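Local coordinates for 3-oxosteroid 1-dehydrogenase (PDB 7P18), which probably catalyses the FAD-dependent 1,2-desaturation of 3-oxosteroids, turning them into 3-oxo-Delta(1)-steroids while an acceptor takes up the hydrogen, at residues M397-P402 against Y487-D492. Sequence-based numbering, arbitrary orientation.
Sequences MGPLMP and YAMRVD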
loop_
_atom_site.group_PDB
_atom_site.type_symbol
_atom_site.label_atom_id
_atom_site.label_comp_id
_atom_site.label_asym_id
_atom_site.label_seq_id
_atom_site.Cartn_x
_atom_site.Cartn_y
_atom_site.Cartn_z
ATOM N N MET A 397 -7.970 -14.901 -7.315
ATOM C CA MET A 397 -8.624 -13.571 -7.411
ATOM C C MET A 397 -8.993 -13.122 -5.991
ATOM O O MET A 397 -10.024 -13.559 -5.455
ATOM C CB MET A 397 -9.844 -13.608 -8.323
ATOM C CG MET A 397 -10.404 -12.205 -8.634
ATOM S SD MET A 397 -9.231 -11.055 -9.382
ATOM C CE MET A 397 -8.927 -11.821 -10.977
ATOM N N GLY A 398 -8.138 -12.306 -5.391
ATOM C CA GLY A 398 -8.234 -11.923 -3.977
ATOM C C GLY A 398 -8.354 -13.143 -3.090
ATOM O O GLY A 398 -7.479 -14.013 -3.128
ATOM N N PRO A 399 -9.453 -13.296 -2.309
ATOM C CA PRO A 399 -9.591 -14.455 -1.442
ATOM C C PRO A 399 -9.775 -15.790 -2.192
ATOM O O PRO A 399 -9.587 -16.785 -1.573
ATOM C CB PRO A 399 -10.849 -14.143 -0.615
ATOM C CG PRO A 399 -11.664 -13.264 -1.548
ATOM C CD PRO A 399 -10.639 -12.407 -2.254
ATOM N N LEU A 400 -10.121 -15.791 -3.474
ATOM C CA LEU A 400 -10.273 -17.061 -4.239
ATOM C C LEU A 400 -8.885 -17.553 -4.654
ATOM O O LEU A 400 -8.175 -16.809 -5.327
ATOM C CB LEU A 400 -11.110 -16.866 -5.495
ATOM C CG LEU A 400 -12.581 -16.557 -5.295
ATOM C CD1 LEU A 400 -13.281 -16.605 -6.645
ATOM C CD2 LEU A 400 -13.209 -17.556 -4.341
ATOM N N MET A 401 -8.526 -18.746 -4.229
ATOM C CA MET A 401 -7.345 -19.479 -4.746
ATOM C C MET A 401 -7.762 -20.221 -6.010
ATOM O O MET A 401 -8.953 -20.442 -6.248
ATOM C CB MET A 401 -6.801 -20.433 -3.678
ATOM C CG MET A 401 -6.152 -19.694 -2.499
ATOM S SD MET A 401 -4.825 -18.603 -3.078
ATOM C CE MET A 401 -5.567 -16.967 -3.026
ATOM N N PRO A 402 -6.805 -20.597 -6.892
ATOM C CA PRO A 402 -7.157 -21.315 -8.121
ATOM C C PRO A 402 -8.033 -22.544 -7.804
ATOM O O PRO A 402 -7.750 -23.235 -6.803
ATOM C CB PRO A 402 -5.810 -21.728 -8.702
ATOM C CG PRO A 402 -4.832 -20.712 -8.120
ATOM C CD PRO A 402 -5.350 -20.435 -6.717
ATOM N N TYR A 487 -18.441 -16.561 -13.497
ATOM C CA TYR A 487 -18.273 -16.018 -12.130
ATOM C C TYR A 487 -18.302 -14.499 -12.192
ATOM O O TYR A 487 -17.837 -13.904 -13.182
ATOM C CB TYR A 487 -16.968 -16.479 -11.490
ATOM C CG TYR A 487 -16.941 -17.938 -11.164
ATOM C CD1 TYR A 487 -16.630 -18.890 -12.130
ATOM C CD2 TYR A 487 -17.246 -18.375 -9.894
ATOM C CE1 TYR A 487 -16.603 -20.235 -11.804
ATOM C CE2 TYR A 487 -17.210 -19.716 -9.554
ATOM C CZ TYR A 487 -16.893 -20.648 -10.527
ATOM O OH TYR A 487 -16.865 -21.970 -10.215
ATOM N N ALA A 488 -18.864 -13.892 -11.149
ATOM C CA ALA A 488 -18.796 -12.434 -10.938
ATOM C C ALA A 488 -18.258 -12.201 -9.541
ATOM O O ALA A 488 -18.576 -12.961 -8.628
ATOM C CB ALA A 488 -20.117 -11.736 -11.128
ATOM N N MET A 489 -17.501 -11.118 -9.411
ATOM C CA MET A 489 -17.059 -10.603 -8.104
ATOM C C MET A 489 -17.345 -9.090 -8.088
ATOM O O MET A 489 -17.345 -8.430 -9.150
ATOM C CB MET A 489 -15.590 -10.923 -7.848
ATOM C CG MET A 489 -15.375 -12.428 -7.727
ATOM S SD MET A 489 -13.636 -12.883 -7.546
ATOM C CE MET A 489 -13.327 -12.454 -5.831
ATOM N N ARG A 490 -17.757 -8.624 -6.927
ATOM C CA ARG A 490 -18.119 -7.215 -6.692
ATOM C C ARG A 490 -16.846 -6.445 -6.333
ATOM O O ARG A 490 -16.273 -6.698 -5.265
ATOM C CB ARG A 490 -19.154 -7.120 -5.569
ATOM C CG ARG A 490 -19.542 -5.682 -5.234
ATOM C CD ARG A 490 -20.382 -5.580 -3.957
ATOM N NE ARG A 490 -19.949 -6.515 -2.936
ATOM C CZ ARG A 490 -20.739 -7.351 -2.254
ATOM N NH1 ARG A 490 -22.058 -7.230 -2.308
ATOM N NH2 ARG A 490 -20.181 -8.256 -1.464
ATOM N N VAL A 491 -16.470 -5.520 -7.190
ATOM C CA VAL A 491 -15.268 -4.673 -6.992
ATOM C C VAL A 491 -15.710 -3.320 -6.395
ATOM O O VAL A 491 -16.296 -2.465 -7.100
ATOM C CB VAL A 491 -14.496 -4.550 -8.314
ATOM C CG1 VAL A 491 -13.340 -3.651 -8.116
ATOM C CG2 VAL A 491 -13.971 -5.907 -8.778
ATOM N N ASP A 492 -15.392 -3.132 -5.134
ATOM C CA ASP A 492 -15.685 -1.863 -4.428
ATOM C C ASP A 492 -14.579 -0.843 -4.714
ATOM O O ASP A 492 -13.418 -1.257 -5.008
ATOM C CB ASP A 492 -15.825 -2.130 -2.932
ATOM C CG ASP A 492 -17.174 -2.735 -2.563
ATOM O OD1 ASP A 492 -18.164 -2.226 -3.069
ATOM O OD2 ASP A 492 -17.181 -3.723 -1.782
#
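Met489 reaches out from its strand and lays its thioether against one side of a tight turn, where Met397, Pro399 and Leu400 receive it. Its chain runs extended through CG and then bends at the last torsion (chi3 76°), which carries the methyl round toward the turn backbone. The sulfur is the main point of contact: Met489 SD lies 3.5 Å from Met397 CG, the two side chains slanting across one another, and 3.8 Å from Leu400 CD1, met tip to tip. Beyond the sulfur, Met489 CE comes to 3.5 Å from Met397 O and marginally touches the proline ring, at 4.5 Å from Pro399 CD. Met397 has CG anti to the backbone N (chi1 -170°), which puts that methylene beside the sulfur, while bends at its next two torsions turn its own SD away from Met489. The Met397 side chain also touches Leu385 and Phe391.

The receiving surface is kept in shape by the turn itself, a type II' beta turn whose backbone bonds run both ways: Leu400 N donates to Met397 O at 3.0 Å, and Met397 N donates to Leu400 O at 2.8 Å. Gly398 occupies its second position with positive phi, and its N is bonded to Glu340. No hydrogen bond links turn and strand, so the two segments meet by van der Waals packing, mostly apolar. An alanine in place of Met489 would probably leave Met397 CG and Leu400 CD1 without the sulfur they share and open a gap between turn and strand.

In this worked example, one thioether lies between a beta turn that follows helix 389-394 and the antiparallel sheet containing strands 383-387 and 486-502, in an enzyme of the FAD-dependent oxidoreductase 2 family, away from the flavin and steroid sites.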